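Local coordinates for protein alpha-galactosidase 1 (Saccharomyces cerevisiae, PDB 3LRK) that hydrolyses terminal, non-reducing alpha-D-galactose residues from alpha-galactosides, working as a secreted, glycosylated homotetramer of glycoside hydrolase family 27, at residues Leu264-Gly269 against Ala301-Ile306; Met64-Ile69 against Leu290-Asn295; Glu275-Phe280 against Asp395-Arg400. The protein carries 1 engineered substitution. All coordinates share one frame; numbering follows the deposited sequence.

Contact 1: residues Leu264-Gly269 against Ala301-Ile306; sequences LEVGVG and ASSYSI. With NAG (2-acetamido-2-deoxy-beta-D-glucopyranose), chain B; NAG (2-acetamido-2-deoxy-beta-D-glucopyranose), chain F.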
loop_
_atom_site.group_PDB
_atom_site.type_symbol
_atom_site.label_atom_id
_atom_site.label_comp_id
_atom_site.label_asym_id
_atom_site.label_seq_id
_atom_site.Cartn_x
_atom_site.Cartn_y
_atom_site.Cartn_z
ATOM N N LEU A 264 -8.012 5.039 28.994
ATOM C CA LEU A 264 -6.861 5.536 29.743
ATOM C C LEU A 264 -6.235 4.450 30.606
ATOM O O LEU A 264 -6.941 3.674 31.258
ATOM C CB LEU A 264 -7.284 6.730 30.623
ATOM C CG LEU A 264 -7.686 7.977 29.829
ATOM C CD1 LEU A 264 -8.628 8.917 30.607
ATOM C CD2 LEU A 264 -6.439 8.716 29.307
ATOM N N GLU A 265 -4.907 4.409 30.604
ATOM C CA GLU A 265 -4.147 3.443 31.373
ATOM C C GLU A 265 -3.670 4.059 32.692
ATOM O O GLU A 265 -2.904 3.444 33.434
ATOM C CB GLU A 265 -2.965 2.921 30.555
ATOM C CG GLU A 265 -3.371 2.170 29.285
ATOM C CD GLU A 265 -3.717 0.706 29.523
ATOM O OE1 GLU A 265 -3.889 0.272 30.685
ATOM O OE2 GLU A 265 -3.826 -0.028 28.527
ATOM N N VAL A 266 -4.136 5.277 32.969
ATOM C CA VAL A 266 -3.888 5.928 34.250
ATOM C C VAL A 266 -4.408 5.003 35.355
ATOM O O VAL A 266 -5.550 4.547 35.312
ATOM C CB VAL A 266 -4.558 7.329 34.325
ATOM C CG1 VAL A 266 -4.323 7.984 35.692
ATOM C CG2 VAL A 266 -4.040 8.241 33.213
ATOM N N GLY A 267 -3.543 4.699 36.319
ATOM C CA GLY A 267 -3.897 3.798 37.412
ATOM C C GLY A 267 -3.857 2.330 37.034
ATOM O O GLY A 267 -4.303 1.480 37.808
ATOM N N VAL A 268 -3.344 2.032 35.839
ATOM C CA VAL A 268 -3.181 0.647 35.387
ATOM C C VAL A 268 -1.692 0.351 35.195
ATOM O O VAL A 268 -0.950 1.163 34.639
ATOM C CB VAL A 268 -3.947 0.349 34.059
ATOM C CG1 VAL A 268 -3.919 -1.152 33.726
ATOM C CG2 VAL A 268 -5.386 0.838 34.125
ATOM N N GLY A 269 -1.263 -0.820 35.648
ATOM C CA GLY A 269 0.122 -1.234 35.494
ATOM C C GLY A 269 1.088 -0.291 36.185
ATOM O O GLY A 269 0.798 0.232 37.270
ATOM N N ALA A 301 -3.470 6.901 44.786
ATOM C CA ALA A 301 -3.652 8.339 44.999
ATOM C C ALA A 301 -3.238 9.225 43.822
ATOM O O ALA A 301 -4.017 10.082 43.392
ATOM C CB ALA A 301 -2.927 8.776 46.270
ATOM N N SER A 302 -2.017 9.040 43.319
ATOM C CA SER A 302 -1.514 9.880 42.227
ATOM C C SER A 302 -2.375 9.745 40.973
ATOM O O SER A 302 -2.593 10.725 40.249
ATOM C CB SER A 302 -0.045 9.593 41.905
ATOM O OG SER A 302 0.178 8.246 41.496
ATOM N N SER A 303 -2.852 8.529 40.718
ATOM C CA SER A 303 -3.687 8.263 39.543
ATOM C C SER A 303 -5.061 8.906 39.690
ATOM O O SER A 303 -5.572 9.520 38.748
ATOM C CB SER A 303 -3.798 6.761 39.294
ATOM O OG SER A 303 -2.522 6.211 39.020
ATOM N N TYR A 304 -5.649 8.780 40.879
ATOM C CA TYR A 304 -6.913 9.449 41.200
ATOM C C TYR A 304 -6.868 10.961 40.953
ATOM O O TYR A 304 -7.787 11.509 40.364
ATOM C CB TYR A 304 -7.346 9.137 42.644
ATOM C CG TYR A 304 -8.575 9.883 43.124
ATOM C CD1 TYR A 304 -9.804 9.798 42.443
ATOM C CD2 TYR A 304 -8.525 10.645 44.292
ATOM C CE1 TYR A 304 -10.931 10.489 42.910
ATOM C CE2 TYR A 304 -9.626 11.321 44.753
ATOM C CZ TYR A 304 -10.826 11.244 44.077
ATOM O OH TYR A 304 -11.906 11.949 44.588
ATOM N N SER A 305 -5.803 11.635 41.385
ATOM C CA SER A 305 -5.739 13.090 41.195
ATOM C C SER A 305 -5.452 13.487 39.740
ATOM O O SER A 305 -5.710 14.624 39.338
ATOM C CB SER A 305 -4.732 13.741 42.139
ATOM O OG SER A 305 -3.427 13.308 41.859
ATOM N N ILE A 306 -4.912 12.551 38.961
ATOM C CA ILE A 306 -4.790 12.763 37.516
ATOM C C ILE A 306 -6.194 12.764 36.876
ATOM O O ILE A 306 -6.577 13.734 36.202
ATOM C CB ILE A 306 -3.798 11.757 36.866
ATOM C CG1 ILE A 306 -2.363 12.149 37.251
ATOM C CG2 ILE A 306 -3.950 11.732 35.325
ATOM C CD1 ILE A 306 -1.342 11.065 37.078
HETATM C C1 NAG B . 2.518 -1.807 39.445
HETATM C C2 NAG B . 1.149 -2.318 39.938
HETATM C C3 NAG B . 0.965 -2.397 41.475
HETATM C C4 NAG B . 2.281 -2.650 42.229
HETATM C C5 NAG B . 3.391 -1.817 41.608
HETATM C C6 NAG B . 4.727 -1.934 42.335
HETATM C C7 NAG B . -1.169 -1.832 39.293
HETATM C C8 NAG B . -2.157 -0.704 39.296
HETATM N N2 NAG B . 0.115 -1.481 39.351
HETATM O O3 NAG B . 0.009 -3.408 41.799
HETATM O O4 NAG B . 2.149 -2.321 43.595
HETATM O O5 NAG B . 3.528 -2.298 40.293
HETATM O O6 NAG B . 5.621 -1.002 41.775
HETATM O O7 NAG B . -1.552 -3.004 39.246
HETATM C C1 NAG F . 2.430 11.208 44.476
HETATM C C2 NAG F . 3.699 12.054 44.286
HETATM C C3 NAG F . 4.480 11.663 43.029
HETATM C C4 NAG F . 4.640 10.152 42.880
HETATM C C5 NAG F . 3.325 9.424 43.147
HETATM C C6 NAG F . 3.529 7.911 43.139
HETATM C C7 NAG F . 3.685 14.253 45.316
HETATM C C8 NAG F . 2.529 14.957 45.979
HETATM N N2 NAG F . 3.395 13.476 44.270
HETATM O O3 NAG F . 5.773 12.227 43.078
HETATM O O4 NAG F . 5.120 9.854 41.584
HETATM O O5 NAG F . 2.787 9.834 44.396
HETATM O O6 NAG F . 2.293 7.258 43.313
HETATM O O7 NAG F . 4.834 14.397 45.745
#
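Gly-267 and Ser-303 bring the two backbones together, their CA atoms 5.0 Å apart, where a type II beta turn from Glu-265 to Val-268, in the loop after barrel strand 258-260, rests on helix 301-307, which follows the last barrel strand, 290-292. The glycine takes the third place of that turn with positive phi (79°), and the hydroxyl side of Ser-303 meets its backbone, OG lying 3.2 Å from Gly-267 CA. A CB at this position would press on Ser-303 CB. Beside this close backbone contact, Val-266 supplies the apolar one: CG1, anti to its backbone N (chi1 178°), sits 3.8 Å from Ile-306 CG2 and nears the carbonyl O of Ser-303. Each segment also meets a sugar. Gly-269 O accepts from N2 of the chain B NAG at 2.8 Å, and Ser-302 OG shares a hydrogen bond with O6 of the chain F NAG. No hydrogen bond joins the segments directly. Instead Glu-276 serves both, one carboxylate oxygen taking the Gly-267 N-H and the other bonding Ser-303 OG, which also meets Lys-300 NZ. The chemistry implies a buried seam in which packing is direct and the polar link passes through the Glu-276 carboxylate.

Contact 2: residues Met64-Ile69 against Leu290-Asn295; sequences MGYKYI and LIIGAN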
loop_
_atom_site.group_PDB
_atom_site.type_symbol
_atom_site.label_atom_id
_atom_site.label_comp_id
_atom_site.label_asym_id
_atom_site.label_seq_id
_atom_site.Cartn_x
_atom_site.Cartn_y
_atom_site.Cartn_z
ATOM N N MET A 64 -17.836 14.943 37.725
ATOM C CA MET A 64 -16.839 15.594 36.863
ATOM C C MET A 64 -17.123 15.308 35.384
ATOM O O MET A 64 -16.561 15.950 34.496
ATOM C CB MET A 64 -15.411 15.169 37.215
ATOM C CG MET A 64 -14.968 15.529 38.630
ATOM S SD MET A 64 -13.178 15.640 38.829
ATOM C CE MET A 64 -12.844 17.156 37.924
ATOM N N GLY A 65 -18.000 14.340 35.136
ATOM C CA GLY A 65 -18.438 14.038 33.785
ATOM C C GLY A 65 -18.266 12.581 33.415
ATOM O O GLY A 65 -18.759 12.161 32.373
ATOM N N TYR A 66 -17.580 11.813 34.264
ATOM C CA TYR A 66 -17.372 10.369 34.027
ATOM C C TYR A 66 -18.663 9.587 34.280
ATOM O O TYR A 66 -18.835 8.939 35.324
ATOM C CB TYR A 66 -16.246 9.810 34.900
ATOM C CG TYR A 66 -14.860 10.379 34.655
ATOM C CD1 TYR A 66 -14.034 9.881 33.634
ATOM C CD2 TYR A 66 -14.352 11.395 35.468
ATOM C CE1 TYR A 66 -12.729 10.399 33.432
ATOM C CE2 TYR A 66 -13.062 11.917 35.267
ATOM C CZ TYR A 66 -12.261 11.416 34.256
ATOM O OH TYR A 66 -10.990 11.932 34.089
ATOM N N LYS A 67 -19.563 9.641 33.306
ATOM C CA LYS A 67 -20.951 9.217 33.522
ATOM C C LYS A 67 -21.389 7.943 32.813
ATOM O O LYS A 67 -22.412 7.362 33.173
ATOM C CB LYS A 67 -21.912 10.372 33.207
ATOM C CG LYS A 67 -21.982 11.377 34.363
ATOM C CD LYS A 67 -22.913 12.536 34.080
ATOM C CE LYS A 67 -22.998 13.446 35.287
ATOM N NZ LYS A 67 -24.048 14.503 35.089
ATOM N N TYR A 68 -20.626 7.525 31.806
ATOM C CA TYR A 68 -20.904 6.264 31.117
ATOM C C TYR A 68 -20.228 5.100 31.841
ATOM O O TYR A 68 -18.998 5.053 31.946
ATOM C CB TYR A 68 -20.456 6.323 29.647
ATOM C CG TYR A 68 -21.360 7.143 28.764
ATOM C CD1 TYR A 68 -22.595 6.647 28.350
ATOM C CD2 TYR A 68 -20.978 8.410 28.328
ATOM C CE1 TYR A 68 -23.436 7.404 27.527
ATOM C CE2 TYR A 68 -21.809 9.174 27.509
ATOM C CZ TYR A 68 -23.031 8.663 27.111
ATOM O OH TYR A 68 -23.849 9.414 26.308
ATOM N N ILE A 69 -21.049 4.203 32.380
ATOM C CA ILE A 69 -20.592 2.933 32.954
ATOM C C ILE A 69 -20.719 1.878 31.862
ATOM O O ILE A 69 -21.837 1.426 31.528
ATOM C CB ILE A 69 -21.431 2.529 34.212
ATOM C CG1 ILE A 69 -21.361 3.625 35.291
ATOM C CG2 ILE A 69 -20.981 1.158 34.758
ATOM C CD1 ILE A 69 -19.922 3.965 35.777
ATOM N N LEU A 290 -12.542 10.085 27.252
ATOM C CA LEU A 290 -11.776 9.882 28.473
ATOM C C LEU A 290 -12.508 8.837 29.288
ATOM O O LEU A 290 -13.409 9.152 30.051
ATOM C CB LEU A 290 -11.608 11.191 29.262
ATOM C CG LEU A 290 -10.936 12.400 28.600
ATOM C CD1 LEU A 290 -10.952 13.595 29.574
ATOM C CD2 LEU A 290 -9.513 12.109 28.098
ATOM N N ILE A 291 -12.124 7.585 29.070
ATOM C CA ILE A 291 -12.750 6.448 29.706
ATOM C C ILE A 291 -11.712 5.840 30.659
ATOM O O ILE A 291 -10.621 5.423 30.244
ATOM C CB ILE A 291 -13.318 5.437 28.656
ATOM C CG1 ILE A 291 -14.518 6.059 27.923
ATOM C CG2 ILE A 291 -13.730 4.109 29.319
ATOM C CD1 ILE A 291 -14.862 5.404 26.588
ATOM N N ILE A 292 -12.052 5.849 31.946
ATOM C CA ILE A 292 -11.200 5.300 32.989
ATOM C C ILE A 292 -10.993 3.811 32.739
ATOM O O ILE A 292 -11.958 3.063 32.613
ATOM C CB ILE A 292 -11.826 5.513 34.407
ATOM C CG1 ILE A 292 -12.027 7.010 34.692
ATOM C CG2 ILE A 292 -10.964 4.849 35.488
ATOM C CD1 ILE A 292 -12.891 7.306 35.909
ATOM N N GLY A 293 -9.730 3.391 32.653
ATOM C CA GLY A 293 -9.383 1.968 32.481
ATOM C C GLY A 293 -8.985 1.291 33.788
ATOM O O GLY A 293 -8.915 0.061 33.870
ATOM N N ALA A 294 -8.748 2.101 34.812
ATOM C CA ALA A 294 -8.353 1.626 36.138
ATOM C C ALA A 294 -9.484 0.905 36.887
ATOM O O ALA A 294 -10.663 1.026 36.534
ATOM C CB ALA A 294 -7.825 2.791 36.962
ATOM N N ASN A 295 -9.105 0.119 37.896
ATOM C CA ASN A 295 -10.055 -0.397 38.883
ATOM C C ASN A 295 -10.225 0.697 39.923
ATOM O O ASN A 295 -9.280 1.007 40.656
ATOM C CB ASN A 295 -9.520 -1.679 39.541
ATOM C CG ASN A 295 -10.448 -2.230 40.633
ATOM O OD1 ASN A 295 -11.492 -1.653 40.945
ATOM N ND2 ASN A 295 -10.069 -3.369 41.202
#
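Tyr-66 lays one face of its ring against Ile-292, a packing contact on the outside of the (beta/alpha)8 barrel, where the chain entering strand 68-70 approaches strand 290-292, the last of the eight. The CD1 methyl of the isoleucine stands over that face as a CH-pi contact, 3.9 Å from the ring centroid and 23° off the normal, displaced toward the CG-CD1 side. The two side chains cross at about a right angle, and Ile-292 CG1 follows the methyl across the CD1-CE1 bond. Tyr-66 CE1 also comes 3.7 Å from Leu-290 O, which approaches obliquely. In the next shell the ring is placed by an inverse gamma turn centred on Tyr-66 itself and by a chi1 of -63°, which swings CG away from the carbonyl carbon and toward the late strand. Met-32 of strand 32-35, the strand lying between these two in the sheet, touches the ring as well, as do Ile-313 and Phe-280 from the surrounding helices. A leucine here would probably leave Ile-292 CD1 without its aromatic face and the carbonyl of Tyr-307 without a hydroxyl partner. That last bond, Tyr-66 OH to Tyr-307 O, ties the far end of the ring to the close of helix 301-307.

Contact 3: residues Glu275-Phe280 against Asp395-Arg400; sequences EEKAHF and DLWANR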
loop_
_atom_site.group_PDB
_atom_site.type_symbol
_atom_site.label_atom_id
_atom_site.label_comp_id
_atom_site.label_asym_id
_atom_site.label_seq_id
_atom_site.Cartn_x
_atom_site.Cartn_y
_atom_site.Cartn_z
ATOM N N GLU A 275 4.483 9.888 33.201
ATOM C CA GLU A 275 3.897 9.142 32.091
ATOM C C GLU A 275 2.370 9.218 32.099
ATOM O O GLU A 275 1.759 9.393 31.047
ATOM C CB GLU A 275 4.368 7.676 32.095
ATOM C CG GLU A 275 5.810 7.494 31.617
ATOM C CD GLU A 275 6.326 6.058 31.715
ATOM O OE1 GLU A 275 5.817 5.263 32.533
ATOM O OE2 GLU A 275 7.271 5.726 30.975
ATOM N N GLU A 276 1.767 9.092 33.282
ATOM C CA GLU A 276 0.321 9.191 33.427
ATOM C C GLU A 276 -0.198 10.606 33.144
ATOM O O GLU A 276 -1.261 10.759 32.550
ATOM C CB GLU A 276 -0.138 8.690 34.803
ATOM C CG GLU A 276 -0.035 7.168 34.957
ATOM C CD GLU A 276 -0.659 6.630 36.241
ATOM O OE1 GLU A 276 -1.232 7.413 37.027
ATOM O OE2 GLU A 276 -0.579 5.403 36.450
ATOM N N LYS A 277 0.562 11.632 33.536
ATOM C CA LYS A 277 0.180 13.034 33.266
ATOM C C LYS A 277 0.230 13.354 31.770
ATOM O O LYS A 277 -0.670 14.013 31.237
ATOM C CB LYS A 277 1.093 14.019 34.010
ATOM C CG LYS A 277 0.912 14.058 35.532
ATOM C CD LYS A 277 1.359 15.401 36.113
ATOM C CE LYS A 277 2.865 15.591 36.027
ATOM N NZ LYS A 277 3.283 16.888 36.619
ATOM N N ALA A 278 1.301 12.903 31.117
ATOM C CA ALA A 278 1.479 13.049 29.669
ATOM C C ALA A 278 0.335 12.371 28.916
ATOM O O ALA A 278 -0.258 12.960 28.017
ATOM C CB ALA A 278 2.817 12.463 29.244
ATOM N N HIS A 279 0.024 11.141 29.326
ATOM C CA HIS A 279 -1.012 10.309 28.714
ATOM C C HIS A 279 -2.412 10.938 28.863
ATOM O O HIS A 279 -3.129 11.107 27.870
ATOM C CB HIS A 279 -0.901 8.896 29.315
ATOM C CG HIS A 279 -2.008 7.953 28.949
ATOM N ND1 HIS A 279 -2.544 7.864 27.681
ATOM C CD2 HIS A 279 -2.633 7.001 29.689
ATOM C CE1 HIS A 279 -3.481 6.932 27.667
ATOM N NE2 HIS A 279 -3.549 6.387 28.870
ATOM N N PHE A 280 -2.777 11.322 30.088
ATOM C CA PHE A 280 -4.073 11.953 30.348
ATOM C C PHE A 280 -4.208 13.302 29.630
ATOM O O PHE A 280 -5.238 13.572 29.006
ATOM C CB PHE A 280 -4.309 12.093 31.862
ATOM C CG PHE A 280 -5.688 12.566 32.234
ATOM C CD1 PHE A 280 -6.795 11.705 32.155
ATOM C CD2 PHE A 280 -5.884 13.872 32.701
ATOM C CE1 PHE A 280 -8.069 12.144 32.518
ATOM C CE2 PHE A 280 -7.149 14.324 33.069
ATOM C CZ PHE A 280 -8.251 13.472 32.978
ATOM N N ASP A 395 -0.332 27.166 34.086
ATOM C CA ASP A 395 0.063 25.764 34.263
ATOM C C ASP A 395 -1.188 24.965 34.600
ATOM O O ASP A 395 -1.750 25.104 35.692
ATOM C CB ASP A 395 1.116 25.637 35.380
ATOM C CG ASP A 395 1.620 24.196 35.584
ATOM O OD1 ASP A 395 1.038 23.239 35.020
ATOM O OD2 ASP A 395 2.615 24.023 36.329
ATOM N N LEU A 396 -1.614 24.119 33.660
ATOM C CA LEU A 396 -2.831 23.320 33.836
ATOM C C LEU A 396 -2.683 22.214 34.888
ATOM O O LEU A 396 -3.682 21.629 35.316
ATOM C CB LEU A 396 -3.304 22.742 32.489
ATOM C CG LEU A 396 -3.816 23.747 31.445
ATOM C CD1 LEU A 396 -3.898 23.130 30.044
ATOM C CD2 LEU A 396 -5.163 24.344 31.829
ATOM N N TRP A 397 -1.447 21.931 35.307
ATOM C CA TRP A 397 -1.213 20.921 36.349
ATOM C C TRP A 397 -1.061 21.488 37.769
ATOM O O TRP A 397 -0.991 20.738 38.744
ATOM C CB TRP A 397 -0.079 19.961 35.963
ATOM C CG TRP A 397 -0.592 18.927 34.995
ATOM C CD1 TRP A 397 -0.355 18.869 33.647
ATOM C CD2 TRP A 397 -1.483 17.844 35.295
ATOM N NE1 TRP A 397 -1.030 17.802 33.097
ATOM C CE2 TRP A 397 -1.730 17.158 34.085
ATOM C CE3 TRP A 397 -2.094 17.383 36.473
ATOM C CZ2 TRP A 397 -2.558 16.033 34.017
ATOM C CZ3 TRP A 397 -2.916 16.258 36.404
ATOM C CH2 TRP A 397 -3.142 15.601 35.183
ATOM N N ALA A 398 -1.047 22.814 37.870
ATOM C CA ALA A 398 -1.059 23.492 39.166
ATOM C C ALA A 398 -2.343 23.172 39.927
ATOM O O ALA A 398 -3.395 22.922 39.324
ATOM C CB ALA A 398 -0.919 24.983 38.980
ATOM N N ASN A 399 -2.246 23.173 41.254
ATOM C CA ASN A 399 -3.397 22.953 42.133
ATOM C C ASN A 399 -4.040 21.576 41.971
ATOM O O ASN A 399 -5.248 21.426 42.147
ATOM C CB ASN A 399 -4.453 24.059 41.959
ATOM C CG ASN A 399 -3.873 25.457 42.089
ATOM O OD1 ASN A 399 -2.909 25.679 42.826
ATOM N ND2 ASN A 399 -4.461 26.408 41.372
ATOM N N ARG A 400 -3.237 20.574 41.624
ATOM C CA ARG A 400 -3.750 19.214 41.552
ATOM C C ARG A 400 -3.950 18.698 42.981
ATOM O O ARG A 400 -3.257 19.130 43.909
ATOM C CB ARG A 400 -2.830 18.309 40.715
ATOM C CG ARG A 400 -2.156 17.194 41.467
ATOM C CD ARG A 400 -2.086 15.917 40.649
ATOM N NE ARG A 400 -0.759 15.713 40.100
ATOM C CZ ARG A 400 -0.179 14.530 39.902
ATOM N NH1 ARG A 400 -0.796 13.403 40.213
ATOM N NH2 ARG A 400 1.041 14.490 39.396
HETATM O O HOH W 1 1.957 17.172 39.200
#
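Trp-397 offers one indole face to Lys-277, whose CD lies 4.0 Å from the centroid of the six-membered ring and 17° off its normal, a CH-pi contact made by the aliphatic part of a charged side chain. The benzo end of the indole reaches Phe-280, with CH2 4.1 Å from Phe-280 CD2, the two side chains meeting aslant. At the edge of the Arg-400 guanidinium, in its plane, lies water 1. The lysine runs over the indole in the direction opposite to the tryptophan side chain; it bends at chi3 (-69°), and its ammonium ends higher above the indole than CD does. The distance from NZ to the five-membered ring is long for a cation-pi interaction, which is at most weakly attractive. Lys-277 CD also touches Arg-400 NH2 at 3.4 Å, which leaves two like charges near each other, NZ and NH2 being 4.3 Å apart. Two features probably ease that proximity: water 1 accepts from Lys-277 NZ at 2.9 Å and from Arg-400 NH2 at 2.8 Å, and the same NH2 forms a salt bridge with Asp-273. The tryptophan is fixed from its own side too. An Asx turn, with Asp-395 OD1 accepting from Trp-397 N at 2.8 Å from above the carboxylate plane, lies within a type I beta turn, and the indole NE1 bonds Ser-281 OG. The contact joins the barrel domain to the C-terminal beta sandwich: helix 273-285 meets the loop between strand 391-395 and helix 403-410. Helix 310-316 adds Val-312 against both aromatic rings, while helix 301-307 packs Ile-306 on Phe-280 and on Arg-400, so that three helices of the barrel domain gather about this loop.

Helix 273-285 and the chain that follows it connect the three contacts. Contacts 1 and 3, centres about 11 Å apart, share Glu-276 and are joined again by the imidazole of His-279, whose NE2 is 3.0 Å from Glu-265 N. Contacts 1 and 2, centres about 12 Å apart, join through the backbone, Leu-264 N to Ile-291 O at 2.9 Å. Contacts 2 and 3 are farther apart, about 17 Å between centres, yet Phe-280 CE1 packs 3.3 Å from Tyr-66 OH. All three lie away from the catalytic and substrate-binding residues; of the three, contact 1 includes residues that bind glycan, and contact 3 links the two domains.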